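Local coordinates for Rod shape determining protein RodA (PDB 6BAR), which probably polymerises lipid-linked peptidoglycan precursors into glycan strands for cell wall elongation, as a membrane-embedded glycosyltransferase of the SEDS family, at residues 28-33 against 255-260. Residues are numbered along the deposited sequence; the frame is centred on the assembly and turned at random.
With OLC ((2R)-2,3-dihydroxypropyl (9Z)-octadec-9-enoate), chain B.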
ATOM      1  N   VAL A  28      12.458 -16.196   0.852  1.00 94.71           N
ATOM      2  CA  VAL A  28      13.132 -17.288   1.552  1.00110.48           C
ATOM      3  C   VAL A  28      12.282 -17.813   2.704  1.00105.13           C
ATOM      4  O   VAL A  28      12.499 -18.940   3.169  1.00100.46           O
ATOM      5  CB  VAL A  28      14.536 -16.875   2.041  1.00106.53           C
ATOM      6  CG1 VAL A  28      15.431 -16.503   0.853  1.00104.50           C
ATOM      7  CG2 VAL A  28      14.458 -15.750   3.059  1.00 98.00           C
ATOM      8  N   ASN A  29      11.301 -17.029   3.163  1.00101.04           N
ATOM      9  CA  ASN A  29      10.375 -17.514   4.179  1.00 89.51           C
ATOM     10  C   ASN A  29       9.276 -18.366   3.565  1.00100.07           C
ATOM     11  O   ASN A  29       8.942 -19.431   4.091  1.00112.43           O
ATOM     12  CB  ASN A  29       9.753 -16.351   4.941  1.00 99.31           C
ATOM     13  CG  ASN A  29       8.868 -16.821   6.074  1.00104.57           C
ATOM     14  OD1 ASN A  29       9.209 -17.768   6.784  1.00104.87           O
ATOM     15  ND2 ASN A  29       7.722 -16.174   6.244  1.00106.43           N
ATOM     16  N   LEU A  30       8.693 -17.902   2.457  1.00 94.14           N
ATOM     17  CA  LEU A  30       7.629 -18.666   1.817  1.00 98.41           C
ATOM     18  C   LEU A  30       8.100 -20.060   1.421  1.00111.89           C
ATOM     19  O   LEU A  30       7.314 -21.013   1.446  1.00124.81           O
ATOM     20  CB  LEU A  30       7.107 -17.917   0.596  1.00 70.40           C
ATOM     21  CG  LEU A  30       5.768 -18.415   0.066  1.00 99.23           C
ATOM     22  CD1 LEU A  30       4.678 -18.269   1.123  1.00106.70           C
ATOM     23  CD2 LEU A  30       5.397 -17.674  -1.202  1.00 81.48           C
ATOM     24  N   GLY A  31       9.376 -20.204   1.070  1.00113.21           N
ATOM     25  CA  GLY A  31       9.902 -21.516   0.745  1.00111.22           C
ATOM     26  C   GLY A  31      10.006 -22.465   1.920  1.00106.46           C
ATOM     27  O   GLY A  31      10.346 -23.634   1.710  1.00123.70           O
ATOM     28  N   SER A  32       9.737 -21.999   3.141  1.00 92.85           N
ATOM     29  CA  SER A  32       9.760 -22.880   4.303  1.00119.32           C
ATOM     30  C   SER A  32       8.478 -22.712   5.111  1.00131.20           C
ATOM     31  O   SER A  32       8.057 -23.631   5.825  1.00130.58           O
ATOM     32  CB  SER A  32      10.995 -22.612   5.172  1.00112.99           C
ATOM     33  OG  SER A  32      10.911 -21.364   5.839  1.00125.73           O
ATOM     34  N   ALA A  33       7.848 -21.543   4.993  1.00125.86           N
ATOM     35  CA  ALA A  33       6.575 -21.260   5.653  1.00126.65           C
ATOM     36  C   ALA A  33       5.456 -21.794   4.772  1.00125.58           C
ATOM     37  O   ALA A  33       4.971 -21.114   3.864  1.00118.09           O
ATOM     38  CB  ALA A  33       6.416 -19.768   5.912  1.00134.37           C
ATOM     39  N   ASP A 255      -2.222 -15.180   7.765  1.00162.25           N
ATOM     40  CA  ASP A 255      -0.935 -15.014   8.431  1.00151.67           C
ATOM     41  C   ASP A 255      -0.083 -16.284   8.405  1.00147.65           C
ATOM     42  O   ASP A 255       0.793 -16.450   9.267  1.00135.42           O
ATOM     43  CB  ASP A 255      -1.141 -14.530   9.873  1.00144.68           C
ATOM     44  CG  ASP A 255      -2.108 -15.409  10.676  1.00155.88           C
ATOM     45  OD1 ASP A 255      -1.770 -16.576  10.981  1.00149.89           O
ATOM     46  OD2 ASP A 255      -3.206 -14.923  11.028  1.00139.09           O
ATOM     47  N   PHE A 256      -0.297 -17.178   7.430  1.00147.07           N
ATOM     48  CA  PHE A 256       0.466 -18.423   7.363  1.00142.46           C
ATOM     49  C   PHE A 256       1.886 -18.217   6.856  1.00146.49           C
ATOM     50  O   PHE A 256       2.648 -19.188   6.786  1.00162.50           O
ATOM     51  CB  PHE A 256      -0.270 -19.467   6.501  1.00145.75           C
ATOM     52  CG  PHE A 256      -0.068 -19.325   5.002  1.00142.04           C
ATOM     53  CD1 PHE A 256      -0.704 -18.326   4.282  1.00142.27           C
ATOM     54  CD2 PHE A 256       0.711 -20.241   4.305  1.00144.70           C
ATOM     55  CE1 PHE A 256      -0.539 -18.221   2.906  1.00137.43           C
ATOM     56  CE2 PHE A 256       0.880 -20.139   2.931  1.00134.26           C
ATOM     57  CZ  PHE A 256       0.255 -19.130   2.232  1.00123.87           C
ATOM     58  N   VAL A 257       2.260 -16.980   6.532  1.00147.84           N
ATOM     59  CA  VAL A 257       3.614 -16.637   6.113  1.00129.15           C
ATOM     60  C   VAL A 257       4.330 -15.967   7.279  1.00113.42           C
ATOM     61  O   VAL A 257       5.554 -16.072   7.415  1.00110.65           O
ATOM     62  CB  VAL A 257       3.587 -15.731   4.868  1.00110.13           C
ATOM     63  CG1 VAL A 257       4.991 -15.551   4.296  1.00117.85           C
ATOM     64  CG2 VAL A 257       2.642 -16.302   3.825  1.00111.95           C
ATOM     65  N   PHE A 258       3.570 -15.286   8.135  1.00115.41           N
ATOM     66  CA  PHE A 258       4.171 -14.563   9.247  1.00116.46           C
ATOM     67  C   PHE A 258       4.142 -15.356  10.551  1.00130.38           C
ATOM     68  O   PHE A 258       5.063 -15.228  11.369  1.00131.48           O
ATOM     69  CB  PHE A 258       3.472 -13.219   9.439  1.00118.77           C
ATOM     70  CG  PHE A 258       4.020 -12.418  10.582  1.00118.18           C
ATOM     71  CD1 PHE A 258       5.178 -11.672  10.432  1.00124.40           C
ATOM     72  CD2 PHE A 258       3.382 -12.418  11.809  1.00116.90           C
ATOM     73  CE1 PHE A 258       5.685 -10.941  11.485  1.00116.91           C
ATOM     74  CE2 PHE A 258       3.882 -11.691  12.862  1.00113.95           C
ATOM     75  CZ  PHE A 258       5.034 -10.950  12.702  1.00121.40           C
ATOM     76  N   SER A 259       3.101 -16.165  10.770  1.00135.67           N
ATOM     77  CA  SER A 259       3.051 -16.993  11.970  1.00133.81           C
ATOM     78  C   SER A 259       4.161 -18.036  11.975  1.00125.67           C
ATOM     79  O   SER A 259       4.605 -18.452  13.053  1.00127.42           O
ATOM     80  CB  SER A 259       1.678 -17.672  12.087  1.00142.56           C
ATOM     81  OG  SER A 259       1.451 -18.580  11.020  1.00143.36           O
ATOM     82  N   VAL A 260       4.624 -18.450  10.796  1.00116.60           N
ATOM     83  CA  VAL A 260       5.724 -19.401  10.683  1.00106.00           C
ATOM     84  C   VAL A 260       7.075 -18.701  10.814  1.00109.99           C
ATOM     85  O   VAL A 260       8.005 -19.245  11.412  1.00117.25           O
ATOM     86  CB  VAL A 260       5.605 -20.165   9.348  1.00 99.21           C
ATOM     87  CG1 VAL A 260       6.669 -21.248   9.252  1.00110.04           C
ATOM     88  CG2 VAL A 260       4.208 -20.763   9.198  1.00125.37           C
TER
HETATM   89  C18 OLC B 401      15.047  -9.331  -5.502  1.00 54.94           C
HETATM   90  C10 OLC B 401      13.145 -18.185  -5.701  1.00107.23           C
HETATM   91  C9  OLC B 401      13.654 -19.407  -5.968  1.00109.65           C
HETATM   92  C17 OLC B 401      14.828 -10.543  -4.617  1.00 92.73           C
HETATM   93  C11 OLC B 401      13.519 -16.990  -6.554  1.00105.41           C
HETATM   94  C8  OLC B 401      13.263 -20.582  -5.096  1.00113.57           C
HETATM   95  C24 OLC B 401      15.032 -26.528   3.973  1.00133.73           C
HETATM   96  C16 OLC B 401      14.405 -11.746  -5.439  1.00 99.21           C
HETATM   97  C12 OLC B 401      12.800 -15.753  -6.061  1.00 92.04           C
HETATM   98  C7  OLC B 401      13.573 -20.247  -3.650  1.00119.15           C
HETATM   99  C15 OLC B 401      14.212 -12.945  -4.530  1.00 96.63           C
HETATM  100  C13 OLC B 401      13.606 -14.511  -6.379  1.00 91.88           C
HETATM  101  C6  OLC B 401      12.486 -20.757  -2.725  1.00101.23           C
HETATM  102  C14 OLC B 401      14.570 -14.233  -5.245  1.00 88.51           C
HETATM  103  C5  OLC B 401      12.904 -20.577  -1.275  1.00104.09           C
HETATM  104  C4  OLC B 401      14.183 -21.343  -0.989  1.00116.75           C
HETATM  105  C3  OLC B 401      13.955 -22.502  -0.034  1.00120.01           C
HETATM  106  C2  OLC B 401      13.107 -23.581  -0.690  1.00128.71           C
HETATM  107  C21 OLC B 401      13.646 -26.171   1.951  1.00135.23           C
HETATM  108  C1  OLC B 401      13.345 -24.954  -0.079  1.00133.12           C
HETATM  109  C22 OLC B 401      13.961 -25.653   3.347  1.00134.09           C
HETATM  110  O19 OLC B 401      13.977 -25.776  -0.713  1.00143.25           O
HETATM  111  O25 OLC B 401      15.399 -26.063   5.254  1.00120.81           O
HETATM  112  O23 OLC B 401      14.428 -24.325   3.288  1.00137.99           O
HETATM  113  O20 OLC B 401      12.839 -25.281   1.200  1.00129.46           O
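The carboxamide of N29 reaches across to the backbone of V257. Its ND2 donates a hydrogen bond to V257 O, modelled at 2.5 Å and bent to 136° at the hydrogen. At this resolution the shortness carries no weight. N29 CG is anti to the backbone N (chi1 -176°), on the side of 255-260, and chi2 (41°) turns ND2 to the carbonyl. ND2 also lies 3.4 Å from V257 CG1, so one nitrogen meets both the carbonyl and a methyl of the same residue. An alanine in place of N29 would probably leave V257 O without this donor and V257 CG1 without the amide beside it.

Both V257 methyls face L30 CD1. CG2 is the nearer, at 3.9 Å from L30 CD1, and the two side chains are set at a slant to each other. The same CG2 sits over the centre of the F256 ring, 3.8 Å above its plane. Y334 touches both L30 and V257, and L30 also packs on helix 39-56.

RodA is a polytopic membrane protein of the SEDS family. Here the end of helix 13-30 and the turn after it meet the loop before helix 258-264 and the start of that helix. The two segments are more than 200 residues apart in sequence. A bound monoolein lies beside the first of them. Its ester oxygen O20 comes nearest, to G31 O; both are acceptors, so this is no hydrogen bond.

In the turn, A33 points its CB toward 255-260, nearly at V257 O. V260 packs against it from one side, with the two CB atoms 3.6 Å apart. V260 CG1 comes within 3.6 Å of A33 CA. N29 O accepts from both S32 N and A33 N, which ties the turn back to the helix. S32 OG hydrogen-bonds to E264 OE2, a second link to helix 258-264.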